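Local coordinates for GTPase subunit of restriction endonuclease (Thermococcus gammatolerans, PDB 6P0F), which probably recognises modified DNA through its N-terminal YTH-like domain, as part of a McrB-type, GTP-dependent restriction endonuclease, at residues D43-D48 / I97-E102; N142-Y147 / S164-I169; F6-G11 / E58-K63. All coordinates share one frame; numbering follows the deposited sequence.

Interaction 1: D43-D48 / I97-E102; sequences DNCCSD and ICETVE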
ATOM      1  N   ASP A  43     -11.993 -14.607  -5.628  1.00 20.22           N
ATOM      2  CA  ASP A  43     -12.344 -14.747  -7.039  1.00 22.98           C
ATOM      3  C   ASP A  43     -12.190 -13.418  -7.781  1.00 22.61           C
ATOM      4  O   ASP A  43     -11.687 -13.364  -8.913  1.00 24.63           O
ATOM      5  CB  ASP A  43     -13.785 -15.245  -7.159  1.00 21.97           C
ATOM      6  CG  ASP A  43     -13.952 -16.757  -6.849  1.00 28.69           C
ATOM      7  OD1 ASP A  43     -12.951 -17.511  -6.775  1.00 23.83           O
ATOM      8  OD2 ASP A  43     -15.123 -17.187  -6.710  1.00 29.79           O
ATOM      9  N   ASN A  44     -12.675 -12.343  -7.182  1.00 22.21           N
ATOM     10  CA  ASN A  44     -12.663 -11.054  -7.858  1.00 21.68           C
ATOM     11  C   ASN A  44     -11.274 -10.432  -7.914  1.00 24.70           C
ATOM     12  O   ASN A  44     -11.002  -9.634  -8.819  1.00 25.07           O
ATOM     13  CB  ASN A  44     -13.638 -10.104  -7.161  1.00 22.45           C
ATOM     14  CG  ASN A  44     -15.081 -10.382  -7.527  1.00 24.48           C
ATOM     15  OD1 ASN A  44     -15.383 -11.300  -8.311  1.00 29.28           O
ATOM     16  ND2 ASN A  44     -15.988  -9.624  -6.928  1.00 37.15           N
ATOM     17  N   CYS A  45     -10.386 -10.764  -6.963  1.00 22.52           N
ATOM     18  CA  CYS A  45      -9.172  -9.985  -6.769  1.00 25.77           C
ATOM     19  C   CYS A  45      -7.839 -10.729  -6.755  1.00 27.25           C
ATOM     20  O   CYS A  45      -6.800 -10.066  -6.657  1.00 30.06           O
ATOM     21  CB  CYS A  45      -9.279  -9.190  -5.459  1.00 27.33           C
ATOM     22  SG  CYS A  45     -10.552  -7.888  -5.546  1.00 31.40           S
ATOM     23  N   CYS A  46      -7.807 -12.047  -6.799  1.00 25.04           N
ATOM     24  CA  CYS A  46      -6.539 -12.764  -6.915  1.00 23.22           C
ATOM     25  C   CYS A  46      -6.448 -13.290  -8.341  1.00 28.31           C
ATOM     26  O   CYS A  46      -7.156 -14.230  -8.698  1.00 33.53           O
ATOM     27  CB  CYS A  46      -6.436 -13.898  -5.898  1.00 29.54           C
ATOM     28  SG  CYS A  46      -6.445 -13.282  -4.234  1.00 30.31           S
ATOM     29  N   SER A  47      -5.605 -12.652  -9.163  1.00 32.39           N
ATOM     30  CA  SER A  47      -5.431 -13.053 -10.555  1.00 31.65           C
ATOM     31  C   SER A  47      -4.606 -14.332 -10.670  1.00 32.02           C
ATOM     32  O   SER A  47      -4.834 -15.129 -11.585  1.00 36.35           O
ATOM     33  CB  SER A  47      -4.788 -11.899 -11.335  1.00 37.22           C
ATOM     34  OG  SER A  47      -4.586 -12.236 -12.691  1.00 54.31           O
ATOM     35  N   ASP A  48      -3.680 -14.575  -9.747  1.00 25.92           N
ATOM     36  CA  ASP A  48      -3.045 -15.885  -9.635  1.00 26.77           C
ATOM     37  C   ASP A  48      -2.654 -16.071  -8.175  1.00 30.85           C
ATOM     38  O   ASP A  48      -3.249 -16.874  -7.450  1.00 32.52           O
ATOM     39  CB  ASP A  48      -1.852 -16.043 -10.590  1.00 29.09           C
ATOM     40  CG  ASP A  48      -0.975 -14.792 -10.714  1.00 35.61           C
ATOM     41  OD1 ASP A  48      -0.473 -14.285  -9.693  1.00 33.86           O
ATOM     42  OD2 ASP A  48      -0.717 -14.339 -11.870  1.00 34.10           O
ATOM     43  N   ILE A  97      -6.491  -0.395  -5.677  1.00 19.43           N
ATOM     44  CA  ILE A  97      -7.134  -1.318  -4.746  1.00 20.73           C
ATOM     45  C   ILE A  97      -8.306  -2.016  -5.431  1.00 22.98           C
ATOM     46  O   ILE A  97      -9.208  -1.372  -5.990  1.00 21.36           O
ATOM     47  CB  ILE A  97      -7.599  -0.601  -3.470  1.00 19.43           C
ATOM     48  CG1 ILE A  97      -6.391   0.013  -2.718  1.00 23.13           C
ATOM     49  CG2 ILE A  97      -8.350  -1.577  -2.569  1.00 21.60           C
ATOM     50  CD1 ILE A  97      -6.753   0.788  -1.469  1.00 27.92           C
ATOM     51  N   CYS A  98      -8.271  -3.342  -5.417  1.00 19.17           N
ATOM     52  CA  CYS A  98      -9.363  -4.149  -5.956  1.00 19.34           C
ATOM     53  C   CYS A  98     -10.507  -4.296  -4.958  1.00 20.46           C
ATOM     54  O   CYS A  98     -11.685  -4.286  -5.341  1.00 21.39           O
ATOM     55  CB  CYS A  98      -8.796  -5.514  -6.330  1.00 23.96           C
ATOM     56  SG  CYS A  98      -9.965  -6.660  -7.075  1.00 27.01           S
ATOM     57  N   GLU A  99     -10.178  -4.489  -3.686  1.00 20.73           N
ATOM     58  CA  GLU A  99     -11.161  -4.718  -2.641  1.00 19.31           C
ATOM     59  C   GLU A  99     -10.555  -4.334  -1.304  1.00 22.24           C
ATOM     60  O   GLU A  99      -9.341  -4.378  -1.122  1.00 22.71           O
ATOM     61  CB  GLU A  99     -11.599  -6.180  -2.548  1.00 26.13           C
ATOM     62  CG  GLU A  99     -12.945  -6.495  -3.165  1.00 32.71           C
ATOM     63  CD  GLU A  99     -14.095  -5.794  -2.456  1.00 32.89           C
ATOM     64  OE1 GLU A  99     -13.862  -4.913  -1.606  1.00 32.23           O
ATOM     65  OE2 GLU A  99     -15.247  -6.090  -2.794  1.00 39.28           O
ATOM     66  N   THR A 100     -11.418  -3.997  -0.369  1.00 23.59           N
ATOM     67  CA  THR A 100     -11.009  -3.797   1.015  1.00 26.59           C
ATOM     68  C   THR A 100     -11.816  -4.752   1.873  1.00 23.81           C
ATOM     69  O   THR A 100     -12.975  -5.057   1.579  1.00 26.89           O
ATOM     70  CB  THR A 100     -11.214  -2.360   1.503  1.00 27.64           C
ATOM     71  OG1 THR A 100     -12.609  -2.038   1.471  1.00 27.64           O
ATOM     72  CG2 THR A 100     -10.439  -1.374   0.654  1.00 25.59           C
ATOM     73  N   VAL A 101     -11.184  -5.243   2.934  1.00 22.63           N
ATOM     74  CA  VAL A 101     -11.778  -6.218   3.827  1.00 23.27           C
ATOM     75  C   VAL A 101     -11.387  -5.799   5.229  1.00 26.15           C
ATOM     76  O   VAL A 101     -10.196  -5.729   5.531  1.00 27.69           O
ATOM     77  CB  VAL A 101     -11.286  -7.650   3.544  1.00 29.94           C
ATOM     78  CG1 VAL A 101     -11.889  -8.605   4.559  1.00 32.50           C
ATOM     79  CG2 VAL A 101     -11.622  -8.061   2.104  1.00 30.25           C
ATOM     80  N   GLU A 102     -12.362  -5.530   6.081  1.00 26.60           N
ATOM     81  CA  GLU A 102     -12.100  -5.336   7.497  1.00 30.61           C
ATOM     82  C   GLU A 102     -12.188  -6.688   8.199  1.00 26.90           C
ATOM     83  O   GLU A 102     -13.250  -7.323   8.213  1.00 31.38           O
ATOM     84  CB  GLU A 102     -13.083  -4.336   8.109  1.00 34.91           C
ATOM     85  CG  GLU A 102     -12.902  -4.186   9.617  1.00 45.19           C
ATOM     86  CD  GLU A 102     -13.985  -3.314  10.279  1.00 50.83           C
ATOM     87  OE1 GLU A 102     -13.986  -3.221  11.529  1.00 47.02           O
ATOM     88  OE2 GLU A 102     -14.879  -2.824   9.553  1.00 47.02           O
TER
HETATM   89  O   HOH W   1     -15.169  -7.263  -5.538  1.00 35.78           O
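C45 and C98 are joined by a disulfide, SG to SG 2.0 Å, the covalent link between the last turn of helix 39-45 and the corner of strand 91-102 at C98. Its C-S-S-C torsion of -85° is close to the relaxed right angle, so the bridge shows no sign of torsional strain. The two halves reach it differently: SG of C45 lies beside its own backbone N, whereas SG of C98 is anti to its backbone N (chi1 -178°) and reaches across to the helix end. A second disulfide, C46 to C50, follows directly in the chain. Van der Waals contact is confined to the neighbourhood of the sulfurs. The CB of E99 rests 3.6 Å from SG of C45, and the carbonyl O of N44 lies equally near SG of C98. C98 and E99 both face F126 of strand 123-127, a classic beta bulge, and at C98 the long strand 91-102 of this YTH-like domain turns a corner; the disulfide thus ties the helix to the bend itself. Polar contact is indirect. One water accepts from ND2 of N44 at 2.9 Å. The same water donates to OE2 of E99 at 3.0 Å. The other carboxylate oxygen, OE1 of E99, takes the backbone N-H of T100 on its anti lone pair, 2.9 Å from N to OE1 but bent at 138°.

Interaction 2: N142-Y147 / S164-I169; sequences NSKLGY and SGVYDI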
ATOM      1  N   ASN A 142       8.034  12.802  -5.203  1.00 19.22           N
ATOM      2  CA  ASN A 142       7.654  13.917  -4.336  1.00 17.72           C
ATOM      3  C   ASN A 142       7.728  15.240  -5.083  1.00 20.75           C
ATOM      4  O   ASN A 142       6.833  16.084  -4.967  1.00 20.23           O
ATOM      5  CB  ASN A 142       8.548  13.973  -3.094  1.00 19.82           C
ATOM      6  CG  ASN A 142       8.047  13.061  -1.979  1.00 17.35           C
ATOM      7  OD1 ASN A 142       6.845  12.836  -1.820  1.00 20.51           O
ATOM      8  ND2 ASN A 142       8.976  12.599  -1.144  1.00 20.39           N
ATOM      9  N   SER A 143       8.796  15.433  -5.852  1.00 20.45           N
ATOM     10  CA  SER A 143       8.962  16.670  -6.614  1.00 22.24           C
ATOM     11  C   SER A 143       7.794  16.888  -7.557  1.00 23.58           C
ATOM     12  O   SER A 143       7.213  17.982  -7.603  1.00 24.88           O
ATOM     13  CB  SER A 143      10.288  16.617  -7.363  1.00 25.09           C
ATOM     14  OG  SER A 143      11.348  16.680  -6.411  1.00 31.71           O
ATOM     15  N   LYS A 144       7.399  15.845  -8.292  1.00 23.49           N
ATOM     16  CA  LYS A 144       6.268  15.989  -9.198  1.00 24.64           C
ATOM     17  C   LYS A 144       4.994  16.338  -8.434  1.00 27.57           C
ATOM     18  O   LYS A 144       4.148  17.092  -8.935  1.00 28.35           O
ATOM     19  CB  LYS A 144       6.084  14.708 -10.017  1.00 25.10           C
ATOM     20  CG  LYS A 144       5.250  14.904 -11.263  1.00 43.69           C
ATOM     21  CD  LYS A 144       5.832  15.978 -12.201  1.00 45.93           C
ATOM     22  CE  LYS A 144       5.318  15.845 -13.634  1.00 57.40           C
ATOM     23  NZ  LYS A 144       6.170  16.605 -14.608  1.00 55.98           N
ATOM     24  N   LEU A 145       4.842  15.816  -7.218  1.00 21.43           N
ATOM     25  CA  LEU A 145       3.655  16.080  -6.408  1.00 17.82           C
ATOM     26  C   LEU A 145       3.716  17.419  -5.672  1.00 20.42           C
ATOM     27  O   LEU A 145       2.728  17.792  -5.029  1.00 23.33           O
ATOM     28  CB  LEU A 145       3.451  14.981  -5.362  1.00 21.67           C
ATOM     29  CG  LEU A 145       2.912  13.644  -5.896  1.00 21.15           C
ATOM     30  CD1 LEU A 145       3.026  12.540  -4.853  1.00 22.86           C
ATOM     31  CD2 LEU A 145       1.467  13.794  -6.320  1.00 26.06           C
ATOM     32  N   GLY A 146       4.858  18.096  -5.688  1.00 21.41           N
ATOM     33  CA  GLY A 146       5.011  19.345  -4.960  1.00 22.08           C
ATOM     34  C   GLY A 146       5.350  19.192  -3.502  1.00 20.84           C
ATOM     35  O   GLY A 146       5.183  20.146  -2.731  1.00 22.25           O
ATOM     36  N   TYR A 147       5.773  18.008  -3.076  1.00 19.48           N
ATOM     37  CA  TYR A 147       6.236  17.781  -1.723  1.00 18.56           C
ATOM     38  C   TYR A 147       7.750  17.970  -1.650  1.00 18.56           C
ATOM     39  O   TYR A 147       8.460  17.896  -2.655  1.00 22.72           O
ATOM     40  CB  TYR A 147       5.876  16.358  -1.269  1.00 21.14           C
ATOM     41  CG  TYR A 147       4.421  16.042  -1.096  1.00 18.16           C
ATOM     42  CD1 TYR A 147       3.589  16.847  -0.362  1.00 21.37           C
ATOM     43  CD2 TYR A 147       3.905  14.855  -1.591  1.00 18.96           C
ATOM     44  CE1 TYR A 147       2.287  16.508  -0.152  1.00 24.03           C
ATOM     45  CE2 TYR A 147       2.600  14.518  -1.410  1.00 19.95           C
ATOM     46  CZ  TYR A 147       1.792  15.333  -0.707  1.00 23.81           C
ATOM     47  OH  TYR A 147       0.492  14.969  -0.510  1.00 26.13           O
ATOM     48  N   SER A 164      -4.407  15.834  -8.868  1.00 39.79           N
ATOM     49  CA  SER A 164      -4.798  16.187 -10.232  1.00 43.58           C
ATOM     50  C   SER A 164      -3.601  16.410 -11.138  1.00 42.18           C
ATOM     51  O   SER A 164      -3.654  16.078 -12.328  1.00 44.59           O
ATOM     52  CB  SER A 164      -5.647  17.441 -10.218  1.00 44.20           C
ATOM     53  OG  SER A 164      -6.044  17.834 -11.515  1.00 57.55           O
ATOM     54  N   GLY A 165      -2.495  16.927 -10.603  1.00 39.38           N
ATOM     55  CA  GLY A 165      -1.330  17.154 -11.428  1.00 36.50           C
ATOM     56  C   GLY A 165      -0.700  15.893 -11.954  1.00 40.48           C
ATOM     57  O   GLY A 165      -0.027  15.923 -12.988  1.00 37.86           O
ATOM     58  N   VAL A 166      -0.902  14.752 -11.275  1.00 37.88           N
ATOM     59  CA  VAL A 166      -0.283  13.507 -11.672  1.00 36.84           C
ATOM     60  C   VAL A 166      -1.277  12.420 -12.031  1.00 33.41           C
ATOM     61  O   VAL A 166      -0.883  11.311 -12.404  1.00 33.00           O
ATOM     62  CB  VAL A 166       0.676  12.978 -10.579  1.00 33.96           C
ATOM     63  CG1 VAL A 166       1.740  14.025 -10.272  1.00 40.22           C
ATOM     64  CG2 VAL A 166      -0.113  12.607  -9.342  1.00 34.62           C
ATOM     65  N   TYR A 167      -2.583  12.722 -11.937  1.00 35.90           N
ATOM     66  CA  TYR A 167      -3.606  11.685 -12.066  1.00 33.95           C
ATOM     67  C   TYR A 167      -3.552  10.996 -13.421  1.00 31.56           C
ATOM     68  O   TYR A 167      -3.672   9.768 -13.506  1.00 26.53           O
ATOM     69  CB  TYR A 167      -4.973  12.319 -11.823  1.00 33.75           C
ATOM     70  CG  TYR A 167      -6.140  11.366 -11.836  1.00 33.76           C
ATOM     71  CD1 TYR A 167      -6.137  10.211 -11.050  1.00 33.64           C
ATOM     72  CD2 TYR A 167      -7.253  11.627 -12.630  1.00 34.93           C
ATOM     73  CE1 TYR A 167      -7.220   9.347 -11.053  1.00 31.08           C
ATOM     74  CE2 TYR A 167      -8.342  10.749 -12.645  1.00 31.98           C
ATOM     75  CZ  TYR A 167      -8.320   9.624 -11.858  1.00 34.26           C
ATOM     76  OH  TYR A 167      -9.412   8.768 -11.878  1.00 31.66           O
ATOM     77  N   ASP A 168      -3.376  11.753 -14.498  1.00 34.52           N
ATOM     78  CA  ASP A 168      -3.378  11.142 -15.818  1.00 35.56           C
ATOM     79  C   ASP A 168      -2.146  10.278 -16.034  1.00 35.87           C
ATOM     80  O   ASP A 168      -2.241   9.197 -16.636  1.00 38.92           O
ATOM     81  CB  ASP A 168      -3.509  12.238 -16.866  1.00 38.31           C
ATOM     82  CG  ASP A 168      -4.923  12.739 -16.949  1.00 45.46           C
ATOM     83  OD1 ASP A 168      -5.816  11.923 -17.305  1.00 49.95           O
ATOM     84  OD2 ASP A 168      -5.142  13.932 -16.633  1.00 54.75           O
ATOM     85  N   ILE A 169      -1.002  10.691 -15.495  1.00 34.17           N
ATOM     86  CA  ILE A 169       0.176   9.831 -15.529  1.00 36.83           C
ATOM     87  C   ILE A 169      -0.104   8.516 -14.796  1.00 37.32           C
ATOM     88  O   ILE A 169       0.183   7.420 -15.293  1.00 37.51           O
ATOM     89  CB  ILE A 169       1.389  10.555 -14.923  1.00 42.25           C
ATOM     90  CG1 ILE A 169       1.716  11.842 -15.677  1.00 48.46           C
ATOM     91  CG2 ILE A 169       2.583   9.614 -14.913  1.00 45.89           C
ATOM     92  CD1 ILE A 169       2.617  12.799 -14.878  1.00 54.01           C
TER
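K144 and L145, on the last turn of helix 138-145, meet V166 of the C-terminal helix 160-174 in a small helix-to-helix contact on the outside of the YTH-like domain, far from its centre; the first helix ends here in a Schellman motif. The nearest backbones are those of L145 and V166, CA to CA 7.1 Å. N142 comes first and looks the other way: its side-chain amide is hydrogen-bonded to Y74, P149 and Y151, which fastens this turn to the body of the fold. K144 follows, passing the aliphatic part of its chain across V166 toward I169. With CG anti to the backbone N (chi1 -162°) and a bend at chi2, CG of K144 comes within 3.8 Å of CG1 of V166, and the two side chains slide past each other in opposite directions. Further out, CE of K144 passes CD1 of I169 at 4.3 Å, a looser touch at the exposed border. L145, buried like V166, crosses it at about a right angle and also packs on V158 of strand 155-158, while its carbonyl O is hydrogen-bonded by R162 of the partner helix, a polar tie beside the apolar one. At G146 the Schellman motif closes the helix: phi is positive (83°), and the N-H groups of G146 and Y147 return to the carbonyls of S143 and N142. V166 divides its two methyls between neighbours, CG1 reaching both K144 and L145, and CG2 lying 3.6 Å from CD2 of L145.

Interaction 3: F6-G11 / E58-K63; sequences FIIGIG and ETIYEK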
ATOM      1  N   PHE A   6      -3.349   7.719  -1.920  1.00 21.61           N
ATOM      2  CA  PHE A   6      -2.694   7.649  -0.627  1.00 21.44           C
ATOM      3  C   PHE A   6      -1.220   7.317  -0.806  1.00 20.27           C
ATOM      4  O   PHE A   6      -0.833   6.698  -1.800  1.00 20.11           O
ATOM      5  CB  PHE A   6      -3.345   6.591   0.261  1.00 20.81           C
ATOM      6  CG  PHE A   6      -4.781   6.849   0.525  1.00 21.95           C
ATOM      7  CD1 PHE A   6      -5.164   7.730   1.521  1.00 24.58           C
ATOM      8  CD2 PHE A   6      -5.760   6.239  -0.242  1.00 21.45           C
ATOM      9  CE1 PHE A   6      -6.501   7.994   1.764  1.00 26.66           C
ATOM     10  CE2 PHE A   6      -7.106   6.488   0.018  1.00 26.97           C
ATOM     11  CZ  PHE A   6      -7.465   7.400   1.014  1.00 26.61           C
ATOM     12  N   ILE A   7      -0.403   7.765   0.156  1.00 18.97           N
ATOM     13  CA  ILE A   7       1.010   7.397   0.245  1.00 18.19           C
ATOM     14  C   ILE A   7       1.213   6.599   1.522  1.00 21.38           C
ATOM     15  O   ILE A   7       0.820   7.033   2.614  1.00 23.30           O
ATOM     16  CB  ILE A   7       1.938   8.623   0.245  1.00 20.84           C
ATOM     17  CG1 ILE A   7       1.854   9.358  -1.077  1.00 21.07           C
ATOM     18  CG2 ILE A   7       3.382   8.199   0.549  1.00 21.76           C
ATOM     19  CD1 ILE A   7       2.390  10.779  -0.970  1.00 23.35           C
ATOM     20  N   ILE A   8       1.818   5.422   1.397  1.00 19.36           N
ATOM     21  CA  ILE A   8       2.153   4.608   2.560  1.00 20.55           C
ATOM     22  C   ILE A   8       3.650   4.399   2.564  1.00 20.73           C
ATOM     23  O   ILE A   8       4.232   3.892   1.606  1.00 18.81           O
ATOM     24  CB  ILE A   8       1.388   3.287   2.558  1.00 19.42           C
ATOM     25  CG1 ILE A   8      -0.102   3.573   2.726  1.00 21.91           C
ATOM     26  CG2 ILE A   8       1.894   2.368   3.685  1.00 22.57           C
ATOM     27  CD1 ILE A   8      -0.966   2.302   2.552  1.00 28.09           C
ATOM     28  N   GLY A   9       4.302   4.800   3.680  1.00 19.41           N
ATOM     29  CA  GLY A   9       5.732   4.765   3.779  1.00 22.35           C
ATOM     30  C   GLY A   9       6.155   3.468   4.467  1.00 28.30           C
ATOM     31  O   GLY A   9       5.742   3.206   5.589  1.00 34.80           O
ATOM     32  N   ILE A  10       6.959   2.691   3.767  1.00 19.39           N
ATOM     33  CA  ILE A  10       7.436   1.391   4.252  1.00 20.33           C
ATOM     34  C   ILE A  10       8.897   1.562   4.628  1.00 20.56           C
ATOM     35  O   ILE A  10       9.746   1.758   3.755  1.00 19.97           O
ATOM     36  CB  ILE A  10       7.283   0.301   3.178  1.00 20.26           C
ATOM     37  CG1 ILE A  10       5.844   0.194   2.657  1.00 23.42           C
ATOM     38  CG2 ILE A  10       7.834  -1.064   3.708  1.00 24.03           C
ATOM     39  CD1 ILE A  10       4.848  -0.222   3.691  1.00 24.34           C
ATOM     40  N   GLY A  11       9.219   1.479   5.925  1.00 24.49           N
ATOM     41  CA  GLY A  11      10.599   1.698   6.332  1.00 22.06           C
ATOM     42  C   GLY A  11      11.464   0.462   6.167  1.00 19.58           C
ATOM     43  O   GLY A  11      11.133  -0.612   6.682  1.00 22.02           O
ATOM     44  N   GLU A  58      -9.194   1.991   9.326  1.00 36.74           N
ATOM     45  CA  GLU A  58      -9.865   2.074   8.037  1.00 42.26           C
ATOM     46  C   GLU A  58      -9.542   3.351   7.287  1.00 34.12           C
ATOM     47  O   GLU A  58      -9.767   3.413   6.063  1.00 37.62           O
ATOM     48  CB  GLU A  58     -11.377   1.992   8.255  1.00 45.47           C
ATOM     49  CG  GLU A  58     -12.187   1.667   7.020  1.00 53.34           C
ATOM     50  CD  GLU A  58     -13.631   1.345   7.371  1.00 61.86           C
ATOM     51  OE1 GLU A  58     -14.142   0.290   6.915  1.00 63.09           O
ATOM     52  OE2 GLU A  58     -14.235   2.138   8.128  1.00 62.11           O
ATOM     53  N   THR A  59      -9.062   4.378   7.995  1.00 36.00           N
ATOM     54  CA  THR A  59      -8.901   5.705   7.413  1.00 36.25           C
ATOM     55  C   THR A  59      -7.443   6.141   7.382  1.00 32.45           C
ATOM     56  O   THR A  59      -6.630   5.703   8.195  1.00 34.80           O
ATOM     57  CB  THR A  59      -9.688   6.763   8.205  1.00 37.23           C
ATOM     58  OG1 THR A  59      -9.164   6.830   9.539  1.00 43.09           O
ATOM     59  CG2 THR A  59     -11.161   6.401   8.260  1.00 40.92           C
ATOM     60  N   ILE A  60      -7.132   7.024   6.429  1.00 33.34           N
ATOM     61  CA  ILE A  60      -5.882   7.786   6.407  1.00 28.71           C
ATOM     62  C   ILE A  60      -6.250   9.271   6.352  1.00 36.01           C
ATOM     63  O   ILE A  60      -7.031   9.676   5.491  1.00 32.14           O
ATOM     64  CB  ILE A  60      -4.977   7.414   5.218  1.00 31.87           C
ATOM     65  CG1 ILE A  60      -4.508   5.960   5.353  1.00 33.35           C
ATOM     66  CG2 ILE A  60      -3.813   8.426   5.138  1.00 34.46           C
ATOM     67  CD1 ILE A  60      -3.857   5.435   4.093  1.00 34.40           C
ATOM     68  N   TYR A  61      -5.698  10.054   7.262  1.00 37.58           N
ATOM     69  CA  TYR A  61      -6.035  11.461   7.319  1.00 42.22           C
ATOM     70  C   TYR A  61      -7.540  11.636   7.274  1.00 42.11           C
ATOM     71  O   TYR A  61      -8.061  12.564   6.676  1.00 40.88           O
ATOM     72  CB  TYR A  61      -5.298  12.286   6.272  1.00 41.98           C
ATOM     73  CG  TYR A  61      -4.026  12.851   6.846  1.00 52.74           C
ATOM     74  CD1 TYR A  61      -2.976  12.013   7.190  1.00 53.10           C
ATOM     75  CD2 TYR A  61      -3.885  14.206   7.088  1.00 56.71           C
ATOM     76  CE1 TYR A  61      -1.811  12.507   7.729  1.00 61.84           C
ATOM     77  CE2 TYR A  61      -2.721  14.714   7.632  1.00 62.56           C
ATOM     78  CZ  TYR A  61      -1.688  13.859   7.952  1.00 65.66           C
ATOM     79  OH  TYR A  61      -0.526  14.349   8.490  1.00 67.81           O
ATOM     80  N   GLU A  62      -8.210  10.663   7.878  1.00 42.49           N
ATOM     81  CA  GLU A  62      -9.660  10.677   8.073  1.00 41.81           C
ATOM     82  C   GLU A  62     -10.424  10.367   6.792  1.00 37.44           C
ATOM     83  O   GLU A  62     -11.654  10.524   6.759  1.00 38.54           O
ATOM     84  CB  GLU A  62     -10.238  12.006   8.599  1.00 52.41           C
ATOM     85  CG  GLU A  62     -11.174  11.722   9.652  1.00 56.01           C
ATOM     86  CD  GLU A  62     -10.420  11.120  10.862  1.00 62.11           C
ATOM     87  OE1 GLU A  62      -9.322  11.652  11.143  1.00 68.89           O
ATOM     88  OE2 GLU A  62     -10.899  10.083  11.405  1.00 62.44           O
ATOM     89  N   LYS A  63      -9.743   9.962   5.731  1.00 34.91           N
ATOM     90  CA  LYS A  63     -10.388   9.557   4.489  1.00 30.81           C
ATOM     91  C   LYS A  63     -10.486   8.036   4.525  1.00 33.23           C
ATOM     92  O   LYS A  63      -9.525   7.364   4.898  1.00 33.17           O
ATOM     93  CB  LYS A  63      -9.594  10.067   3.293  1.00 31.14           C
ATOM     94  CG  LYS A  63      -9.500  11.611   3.289  1.00 33.59           C
ATOM     95  CD  LYS A  63     -10.876  12.209   3.008  1.00 39.50           C
ATOM     96  CE  LYS A  63     -10.818  13.698   2.715  1.00 44.13           C
ATOM     97  NZ  LYS A  63     -12.138  14.192   2.223  1.00 54.28           N
TER
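I60 packs against F6 where the two-stranded hairpin of residues 59-60 and 63-64 covers the beginning of strand 5-11, one of the strands of the mixed sheet at the core of this YTH-like domain. T59 turns its side chain away and leaves the contact to I60. CD1 of I60 sits 3.7 Å from CD1 of F6, approaching the ring obliquely, and CB of I60 lies equally near the same ring atom. The same methyl, CD1 of I60, extends to CG1 of I8, at a looser 4.4 Å. With CG1 anti to the carbonyl carbon (chi1 -65°) and chi2 extended (168°), I60 directs CD1 along F6 to I8. Y61 and E62 form the middle of a type I' turn, closed by paired backbone bonds between I60 and K63, N of K63 to O of I60 measuring 2.7 Å. K63 then brings its CB to the edge of the F6 ring, near the ring plane and 4.0 Å from CE1 of F6; the rest of its chain leads away from strand 5-11. No hydrogen bond joins segments 6-11 and 58-63. Between these two the contact is therefore purely hydrocarbon, with I60 and the base of K63 side by side along one flank of the buried F6 ring.

In the fold
Interactions 1 and 3 reach the same curved sheet, with centres 19 Å apart, and their segments alternate along the chain. They meet where OE2 of E102 and OE1 of E58 approach to 4.1 Å, a close pair of like charges, although OE1 of E102 also has a salt bridge to R122. Interaction 2 lies about 17 Å from interaction 3, centre to centre, and joins it through the ring of Y147, whose CE2 packs 3.8 Å from CD1 of I7. Interactions 1 and 2 do not touch: their centres are 27 Å apart and their nearest atoms about 11 Å. The buried hydrophobic contact thus neighbours both the disulfide-linked periphery and the packed helices of interaction 2.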